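PDB 6ED2: glycosyl hydrolase family 2, TIM barrel domain protein from Faecalibacterium prausnitzii A2-165, which probably acts as a gut bacterial beta-glucuronidase, hydrolysing beta-glucuronides to release glucuronic acid, including conjugates whose cleavage reactivates drugs. Local coordinates for residues Thr239-Asp244 with Asp276-Ile281; Tyr30-Thr35 with Tyr291-Gly296. All blocks are in the same frame, centred on the assembly; numbering follows the deposited sequence.

Interaction 1: residues Thr239-Asp244 with Asp276-Ile281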
ATOM      1  N   THR A 239     -48.626  27.764 -22.759  1.00 29.25           N
ATOM      2  CA  THR A 239     -49.328  26.663 -22.117  1.00 28.34           C
ATOM      3  C   THR A 239     -48.309  25.774 -21.422  1.00 32.05           C
ATOM      4  O   THR A 239     -47.141  25.712 -21.812  1.00 34.23           O
ATOM      5  CB  THR A 239     -50.148  25.823 -23.106  1.00 35.93           C
ATOM      6  OG1 THR A 239     -49.258  25.009 -23.867  1.00 42.41           O
ATOM      7  CG2 THR A 239     -50.927  26.709 -24.060  1.00 34.35           C
ATOM      8  N   VAL A 240     -48.752  25.111 -20.368  1.00 29.53           N
ATOM      9  CA  VAL A 240     -47.913  24.226 -19.580  1.00 28.87           C
ATOM     10  C   VAL A 240     -48.690  22.937 -19.366  1.00 33.79           C
ATOM     11  O   VAL A 240     -49.873  22.976 -19.017  1.00 32.04           O
ATOM     12  CB  VAL A 240     -47.526  24.854 -18.228  1.00 30.18           C
ATOM     13  CG1 VAL A 240     -46.594  23.934 -17.476  1.00 27.34           C
ATOM     14  CG2 VAL A 240     -46.890  26.221 -18.428  1.00 29.40           C
ATOM     15  N   GLU A 241     -48.035  21.806 -19.586  1.00 32.27           N
ATOM     16  CA  GLU A 241     -48.664  20.505 -19.453  1.00 33.58           C
ATOM     17  C   GLU A 241     -47.765  19.612 -18.621  1.00 32.16           C
ATOM     18  O   GLU A 241     -46.542  19.763 -18.619  1.00 34.90           O
ATOM     19  CB  GLU A 241     -48.910  19.850 -20.822  1.00 32.66           C
ATOM     20  CG  GLU A 241     -49.823  20.635 -21.741  1.00 38.37           C
ATOM     21  CD  GLU A 241     -49.749  20.134 -23.170  1.00 43.67           C
ATOM     22  OE1 GLU A 241     -48.734  20.409 -23.845  1.00 49.51           O
ATOM     23  OE2 GLU A 241     -50.692  19.450 -23.612  1.00 43.65           O
ATOM     24  N   LEU A 242     -48.381  18.667 -17.923  1.00 31.69           N
ATOM     25  CA  LEU A 242     -47.653  17.718 -17.096  1.00 35.36           C
ATOM     26  C   LEU A 242     -48.052  16.318 -17.528  1.00 37.75           C
ATOM     27  O   LEU A 242     -49.245  15.994 -17.551  1.00 33.51           O
ATOM     28  CB  LEU A 242     -47.949  17.941 -15.615  1.00 34.79           C
ATOM     29  CG  LEU A 242     -46.911  17.350 -14.672  1.00 38.20           C
ATOM     30  CD1 LEU A 242     -45.564  18.031 -14.866  1.00 30.30           C
ATOM     31  CD2 LEU A 242     -47.406  17.476 -13.232  1.00 33.65           C
ATOM     32  N   TYR A 243     -47.059  15.497 -17.881  1.00 36.93           N
ATOM     33  CA  TYR A 243     -47.295  14.141 -18.358  1.00 36.61           C
ATOM     34  C   TYR A 243     -46.738  13.120 -17.381  1.00 37.18           C
ATOM     35  O   TYR A 243     -45.629  13.282 -16.858  1.00 37.42           O
ATOM     36  CB  TYR A 243     -46.666  13.917 -19.735  1.00 30.32           C
ATOM     37  CG  TYR A 243     -47.455  14.553 -20.845  1.00 32.26           C
ATOM     38  CD1 TYR A 243     -47.254  15.882 -21.180  1.00 29.39           C
ATOM     39  CD2 TYR A 243     -48.423  13.835 -21.541  1.00 35.27           C
ATOM     40  CE1 TYR A 243     -47.960  16.472 -22.189  1.00 35.52           C
ATOM     41  CE2 TYR A 243     -49.156  14.433 -22.557  1.00 34.09           C
ATOM     42  CZ  TYR A 243     -48.914  15.754 -22.873  1.00 35.88           C
ATOM     43  OH  TYR A 243     -49.610  16.385 -23.876  1.00 38.95           O
ATOM     44  N   ASP A 244     -47.524  12.082 -17.138  1.00 37.11           N
ATOM     45  CA  ASP A 244     -47.075  10.862 -16.476  1.00 35.25           C
ATOM     46  C   ASP A 244     -46.992   9.795 -17.562  1.00 38.22           C
ATOM     47  O   ASP A 244     -48.004   9.187 -17.919  1.00 39.51           O
ATOM     48  CB  ASP A 244     -48.037  10.453 -15.372  1.00 36.82           C
ATOM     49  CG  ASP A 244     -47.522   9.286 -14.561  1.00 39.69           C
ATOM     50  OD1 ASP A 244     -46.358   8.895 -14.785  1.00 42.93           O
ATOM     51  OD2 ASP A 244     -48.276   8.767 -13.706  1.00 44.29           O
ATOM     52  N   ASP A 276     -43.132  14.623 -16.486  1.00 32.38           N
ATOM     53  CA  ASP A 276     -42.594  15.320 -17.647  1.00 32.39           C
ATOM     54  C   ASP A 276     -43.341  16.635 -17.820  1.00 33.58           C
ATOM     55  O   ASP A 276     -44.576  16.650 -17.895  1.00 34.95           O
ATOM     56  CB  ASP A 276     -42.694  14.454 -18.899  1.00 36.17           C
ATOM     57  CG  ASP A 276     -41.797  13.232 -18.826  1.00 37.56           C
ATOM     58  OD1 ASP A 276     -40.574  13.406 -18.670  1.00 45.09           O
ATOM     59  OD2 ASP A 276     -42.315  12.102 -18.897  1.00 45.89           O
ATOM     60  N   LEU A 277     -42.591  17.728 -17.866  1.00 29.35           N
ATOM     61  CA  LEU A 277     -43.147  19.064 -17.979  1.00 31.00           C
ATOM     62  C   LEU A 277     -42.955  19.553 -19.406  1.00 30.09           C
ATOM     63  O   LEU A 277     -41.846  19.478 -19.945  1.00 30.89           O
ATOM     64  CB  LEU A 277     -42.462  20.008 -16.983  1.00 32.76           C
ATOM     65  CG  LEU A 277     -42.967  21.450 -16.862  1.00 30.99           C
ATOM     66  CD1 LEU A 277     -44.399  21.477 -16.341  1.00 24.66           C
ATOM     67  CD2 LEU A 277     -42.076  22.230 -15.933  1.00 30.27           C
ATOM     68  N   VAL A 278     -44.030  20.050 -20.015  1.00 28.84           N
ATOM     69  CA  VAL A 278     -43.997  20.574 -21.378  1.00 29.06           C
ATOM     70  C   VAL A 278     -44.453  22.026 -21.344  1.00 28.67           C
ATOM     71  O   VAL A 278     -45.621  22.308 -21.052  1.00 28.94           O
ATOM     72  CB  VAL A 278     -44.880  19.755 -22.325  1.00 33.26           C
ATOM     73  CG1 VAL A 278     -44.815  20.317 -23.747  1.00 27.37           C
ATOM     74  CG2 VAL A 278     -44.475  18.302 -22.284  1.00 25.30           C
ATOM     75  N   ILE A 279     -43.551  22.947 -21.675  1.00 26.56           N
ATOM     76  CA  ILE A 279     -43.868  24.368 -21.743  1.00 28.75           C
ATOM     77  C   ILE A 279     -43.795  24.817 -23.193  1.00 29.74           C
ATOM     78  O   ILE A 279     -42.742  24.695 -23.829  1.00 30.59           O
ATOM     79  CB  ILE A 279     -42.912  25.216 -20.885  1.00 26.92           C
ATOM     80  CG1 ILE A 279     -42.787  24.683 -19.458  1.00 23.75           C
ATOM     81  CG2 ILE A 279     -43.359  26.680 -20.910  1.00 21.21           C
ATOM     82  CD1 ILE A 279     -41.638  25.326 -18.708  1.00 21.89           C
ATOM     83  N   ARG A 280     -44.881  25.409 -23.694  1.00 28.75           N
ATOM     84  CA  ARG A 280     -44.944  25.811 -25.093  1.00 31.26           C
ATOM     85  C   ARG A 280     -45.392  27.261 -25.239  1.00 31.43           C
ATOM     86  O   ARG A 280     -46.250  27.738 -24.491  1.00 30.19           O
ATOM     87  CB  ARG A 280     -45.898  24.887 -25.876  1.00 33.11           C
ATOM     88  CG  ARG A 280     -45.361  23.486 -26.062  1.00 35.21           C
ATOM     89  CD  ARG A 280     -46.248  22.672 -26.982  1.00 35.98           C
ATOM     90  NE  ARG A 280     -45.509  21.554 -27.555  1.00 41.28           N
ATOM     91  CZ  ARG A 280     -45.899  20.863 -28.621  1.00 47.00           C
ATOM     92  NH1 ARG A 280     -47.037  21.165 -29.242  1.00 44.99           N
ATOM     93  NH2 ARG A 280     -45.148  19.868 -29.072  1.00 42.56           N
ATOM     94  N   ILE A 281     -44.797  27.952 -26.207  1.00 29.87           N
ATOM     95  CA  ILE A 281     -45.277  29.239 -26.693  1.00 30.17           C
ATOM     96  C   ILE A 281     -45.973  29.007 -28.029  1.00 33.91           C
ATOM     97  O   ILE A 281     -45.471  28.250 -28.871  1.00 36.16           O
ATOM     98  CB  ILE A 281     -44.123  30.246 -26.843  1.00 27.07           C
ATOM     99  CG1 ILE A 281     -43.351  30.393 -25.528  1.00 26.70           C
ATOM    100  CG2 ILE A 281     -44.647  31.610 -27.345  1.00 28.35           C
ATOM    101  CD1 ILE A 281     -42.077  31.220 -25.665  1.00 22.68           C
TER

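Interaction 2: residues Tyr30-Thr35 with Tyr291-Gly296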
ATOM      1  N   TYR A  30     -31.257  24.099 -18.452  1.00 27.67           N
ATOM      2  CA  TYR A  30     -30.395  23.106 -19.063  1.00 31.33           C
ATOM      3  C   TYR A  30     -30.734  22.978 -20.549  1.00 30.43           C
ATOM      4  O   TYR A  30     -31.923  22.882 -20.900  1.00 28.26           O
ATOM      5  CB  TYR A  30     -30.551  21.752 -18.370  1.00 30.27           C
ATOM      6  CG  TYR A  30     -29.447  20.802 -18.759  1.00 35.28           C
ATOM      7  CD1 TYR A  30     -28.170  20.958 -18.246  1.00 34.27           C
ATOM      8  CD2 TYR A  30     -29.665  19.791 -19.679  1.00 35.61           C
ATOM      9  CE1 TYR A  30     -27.153  20.108 -18.601  1.00 31.13           C
ATOM     10  CE2 TYR A  30     -28.649  18.937 -20.041  1.00 32.55           C
ATOM     11  CZ  TYR A  30     -27.402  19.102 -19.501  1.00 32.67           C
ATOM     12  OH  TYR A  30     -26.380  18.268 -19.857  1.00 36.29           O
ATOM     13  N   PRO A  31     -29.739  22.958 -21.438  1.00 29.56           N
ATOM     14  CA  PRO A  31     -30.034  22.908 -22.878  1.00 30.53           C
ATOM     15  C   PRO A  31     -30.775  21.632 -23.245  1.00 30.65           C
ATOM     16  O   PRO A  31     -30.475  20.548 -22.742  1.00 31.61           O
ATOM     17  CB  PRO A  31     -28.649  22.965 -23.530  1.00 29.54           C
ATOM     18  CG  PRO A  31     -27.743  23.506 -22.482  1.00 30.86           C
ATOM     19  CD  PRO A  31     -28.291  23.007 -21.177  1.00 29.54           C
ATOM     20  N   ARG A  32     -31.778  21.777 -24.108  1.00 31.01           N
ATOM     21  CA  ARG A  32     -32.656  20.671 -24.468  1.00 30.68           C
ATOM     22  C   ARG A  32     -32.910  20.686 -25.969  1.00 35.87           C
ATOM     23  O   ARG A  32     -33.036  21.755 -26.580  1.00 27.24           O
ATOM     24  CB  ARG A  32     -34.003  20.734 -23.720  1.00 33.42           C
ATOM     25  CG  ARG A  32     -33.924  20.592 -22.195  1.00 36.89           C
ATOM     26  CD  ARG A  32     -33.707  19.145 -21.740  1.00 38.56           C
ATOM     27  NE  ARG A  32     -33.747  19.035 -20.280  1.00 45.38           N
ATOM     28  CZ  ARG A  32     -33.096  18.109 -19.579  1.00 49.36           C
ATOM     29  NH1 ARG A  32     -32.349  17.197 -20.199  1.00 45.39           N
ATOM     30  NH2 ARG A  32     -33.190  18.091 -18.253  1.00 51.87           N
ATOM     31  N   ALA A  33     -32.950  19.494 -26.564  1.00 34.99           N
ATOM     32  CA  ALA A  33     -33.508  19.329 -27.898  1.00 31.71           C
ATOM     33  C   ALA A  33     -35.019  19.194 -27.764  1.00 28.64           C
ATOM     34  O   ALA A  33     -35.508  18.388 -26.962  1.00 26.66           O
ATOM     35  CB  ALA A  33     -32.917  18.095 -28.589  1.00 29.71           C
ATOM     36  N   THR A  34     -35.763  19.992 -28.527  1.00 27.05           N
ATOM     37  CA  THR A  34     -37.220  19.992 -28.435  1.00 29.99           C
ATOM     38  C   THR A  34     -37.801  20.151 -29.835  1.00 31.15           C
ATOM     39  O   THR A  34     -37.073  20.324 -30.817  1.00 28.58           O
ATOM     40  CB  THR A  34     -37.737  21.128 -27.522  1.00 26.91           C
ATOM     41  OG1 THR A  34     -37.596  22.386 -28.203  1.00 27.83           O
ATOM     42  CG2 THR A  34     -36.962  21.188 -26.194  1.00 22.43           C
ATOM     43  N   THR A  35     -39.130  20.136 -29.913  1.00 31.86           N
ATOM     44  CA  THR A  35     -39.845  20.463 -31.136  1.00 31.12           C
ATOM     45  C   THR A  35     -39.227  21.655 -31.853  1.00 33.26           C
ATOM     46  O   THR A  35     -39.123  21.651 -33.086  1.00 32.30           O
ATOM     47  CB  THR A  35     -41.304  20.757 -30.809  1.00 35.42           C
ATOM     48  OG1 THR A  35     -41.932  19.552 -30.363  1.00 36.31           O
ATOM     49  CG2 THR A  35     -42.033  21.290 -32.032  1.00 35.04           C
ATOM     50  N   TYR A 291     -40.150  24.006 -24.308  1.00 28.50           N
ATOM     51  CA  TYR A 291     -39.144  23.604 -23.349  1.00 29.57           C
ATOM     52  C   TYR A 291     -39.662  22.386 -22.612  1.00 26.07           C
ATOM     53  O   TYR A 291     -40.867  22.234 -22.420  1.00 28.34           O
ATOM     54  CB  TYR A 291     -38.769  24.718 -22.348  1.00 27.43           C
ATOM     55  CG  TYR A 291     -37.522  24.337 -21.586  1.00 28.19           C
ATOM     56  CD1 TYR A 291     -36.262  24.372 -22.202  1.00 25.93           C
ATOM     57  CD2 TYR A 291     -37.604  23.868 -20.277  1.00 25.50           C
ATOM     58  CE1 TYR A 291     -35.119  23.980 -21.513  1.00 24.93           C
ATOM     59  CE2 TYR A 291     -36.467  23.462 -19.584  1.00 26.78           C
ATOM     60  CZ  TYR A 291     -35.233  23.519 -20.204  1.00 29.40           C
ATOM     61  OH  TYR A 291     -34.111  23.128 -19.504  1.00 29.98           O
ATOM     62  N   LEU A 292     -38.741  21.494 -22.268  1.00 28.81           N
ATOM     63  CA  LEU A 292     -39.056  20.197 -21.693  1.00 30.57           C
ATOM     64  C   LEU A 292     -38.184  19.959 -20.469  1.00 28.77           C
ATOM     65  O   LEU A 292     -36.986  20.232 -20.484  1.00 30.03           O
ATOM     66  CB  LEU A 292     -38.838  19.073 -22.717  1.00 31.66           C
ATOM     67  CG  LEU A 292     -39.621  19.143 -24.031  1.00 33.19           C
ATOM     68  CD1 LEU A 292     -38.993  18.198 -25.062  1.00 30.07           C
ATOM     69  CD2 LEU A 292     -41.084  18.782 -23.804  1.00 26.50           C
ATOM     70  N   ASP A 293     -38.785  19.447 -19.409  1.00 28.77           N
ATOM     71  CA  ASP A 293     -38.033  19.198 -18.194  1.00 26.86           C
ATOM     72  C   ASP A 293     -38.778  18.128 -17.414  1.00 27.79           C
ATOM     73  O   ASP A 293     -39.859  17.674 -17.809  1.00 29.06           O
ATOM     74  CB  ASP A 293     -37.841  20.488 -17.382  1.00 34.35           C
ATOM     75  CG  ASP A 293     -36.599  20.457 -16.486  1.00 38.57           C
ATOM     76  OD1 ASP A 293     -35.975  19.373 -16.323  1.00 40.06           O
ATOM     77  OD2 ASP A 293     -36.270  21.531 -15.918  1.00 38.39           O
ATOM     78  N   ARG A 294     -38.155  17.688 -16.332  1.00 31.26           N
ATOM     79  CA  ARG A 294     -38.755  16.715 -15.435  1.00 31.71           C
ATOM     80  C   ARG A 294     -38.725  17.294 -14.036  1.00 36.07           C
ATOM     81  O   ARG A 294     -37.717  17.884 -13.629  1.00 38.09           O
ATOM     82  CB  ARG A 294     -38.017  15.395 -15.500  1.00 32.34           C
ATOM     83  CG  ARG A 294     -37.959  14.857 -16.914  1.00 36.48           C
ATOM     84  CD  ARG A 294     -37.079  13.644 -16.998  1.00 39.35           C
ATOM     85  NE  ARG A 294     -37.737  12.448 -16.489  1.00 43.21           N
ATOM     86  CZ  ARG A 294     -37.091  11.475 -15.848  1.00 52.82           C
ATOM     87  NH1 ARG A 294     -35.770  11.585 -15.631  1.00 52.45           N
ATOM     88  NH2 ARG A 294     -37.760  10.412 -15.412  1.00 44.53           N
ATOM     89  N   ILE A 295     -39.841  17.161 -13.320  1.00 30.61           N
ATOM     90  CA  ILE A 295     -39.984  17.743 -11.998  1.00 32.93           C
ATOM     91  C   ILE A 295     -40.522  16.680 -11.056  1.00 32.27           C
ATOM     92  O   ILE A 295     -41.184  15.724 -11.464  1.00 30.71           O
ATOM     93  CB  ILE A 295     -40.917  18.969 -11.995  1.00 32.16           C
ATOM     94  CG1 ILE A 295     -42.325  18.548 -12.408  1.00 32.63           C
ATOM     95  CG2 ILE A 295     -40.386  20.053 -12.888  1.00 32.65           C
ATOM     96  CD1 ILE A 295     -43.274  19.729 -12.611  1.00 38.49           C
ATOM     97  N   GLY A 296     -40.236  16.860  -9.781  1.00 26.85           N
ATOM     98  CA  GLY A 296     -40.753  15.988  -8.744  1.00 28.15           C
ATOM     99  C   GLY A 296     -41.668  16.781  -7.834  1.00 30.84           C
ATOM    100  O   GLY A 296     -41.401  17.949  -7.540  1.00 35.50           O
TER
HETATM  101  O   HOH W   1     -33.452  23.238 -16.408  1.00 43.01           O

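Interaction 1: residues Thr239-Asp244 with Asp276-Ile281
The Y243 ring takes the carbonyl O of D276 at its edge, near the ring plane, while V278 CG2 meets it obliquely, 3.8 Å from Y243 CD1. The E241 carboxylate touches the other branch of V278, with E241 OE1 3.9 Å from V278 CG1; its OE2 is taken by a salt bridge to R248. V278 thus faces the acid with CG1, anti to the backbone N (chi1 -179°), and the tyrosine ring with CG2. T239 and E241, on this face, belong to the magnesium site; the T239 side chain lies about 3 Å from the ion. R280 lays CB against T239 OG1, then carries its guanidinium off to a salt bridge with E290.

Beneath these groups run six backbone bonds, two at each of the antiparallel hydrogen-bonded pairs T239-R280, E241-V278 and Y243-D276; Y243 N to D276 O, at 2.7 Å, is the shortest. V240, L242, L277 and I279 occupy the opposite, apolar face, where V240 CG1 and L277 CD1 press to a tight 3.5 Å and L242 CD1 lies 3.9 Å from the same L277 methyl. That face packs on strands 210-219 and 223-232, as in an immunoglobulin-like sandwich, and strands 247-253 and 286-295 flank the pair within its sheet.

Interaction 2: residues Tyr30-Thr35 with Tyr291-Gly296
The extended loop Y30-T35, which leads into strand 38-51 of the sugar-binding jelly roll, runs past Y291-D293 on an outermost strand, within this chain, of the immunoglobulin-like sandwich, joining two domains of the glycosyl hydrolase family 2 fold. Y291 makes the direct hydrogen bond. Its CG stands anti to the backbone N (chi1 -168°), which carries the phenol to the loop, and Y291 OH donates to Y30 O at 2.6 Å, in the carbonyl plane and on a lone pair; Y30 O in turn sits at the edge of the Y291 ring. The aliphatic part of R32 crosses this ring obliquely, with R32 CG 3.7 Å from Y291 CE1, and the two planes, guanidinium and ring, stand 47° apart.

A bend at chi2 directs the R32 chain along the strand, past the L292 carbonyl and toward D293. There R32 NH2 and D293 OD1 form a long salt bridge of 3.6 Å, the oxygen lying at the guanidinium edge, and Y30 CD2 sits over the centre of one guanidinium face, 3.7 Å above its plane. Further along the loop, the T34 and L292 side chains slide past each other in opposite directions, T34 CG2 3.8 Å from L292 CD1, while T34 OG1 is hydrogen-bonded to E290 O.

Y30 OH reaches E362 of helix 361-370 in the barrel domain, so the loop touches a third domain, and F153 of the second subunit packs on L292. D293 OD2 is hydrogen-bonded to Y213 OH, and a water that takes a hydrogen bond from Y30 N at 3.1 Å gives it a weak one. The other carboxylate oxygen, D293 OD1, accepts R294 N at 2.8 Å from 37° above the carboxylate plane.

Interactions 1 and 2 share one sheet, their centres 9 Å apart. Strand 275-283 pairs on its far side with 286-295: I279 O lies 2.7 Å from Y291 N and L277 N lies 2.7 Å from D293 O, both probable hydrogen bonds. V278 also packs on L292 of interaction 2, and the L292 side chain is about 8 Å from the magnesium ion held at T239 and E241. E290 adds a polar tie, its carboxylate meeting both R280 and T35. Along the chain, interaction 1 is nested within the span closed by interaction 2; in space, strand 275-283 separates the magnesium-site strand 238-244 from the strand that meets the loop 30-35.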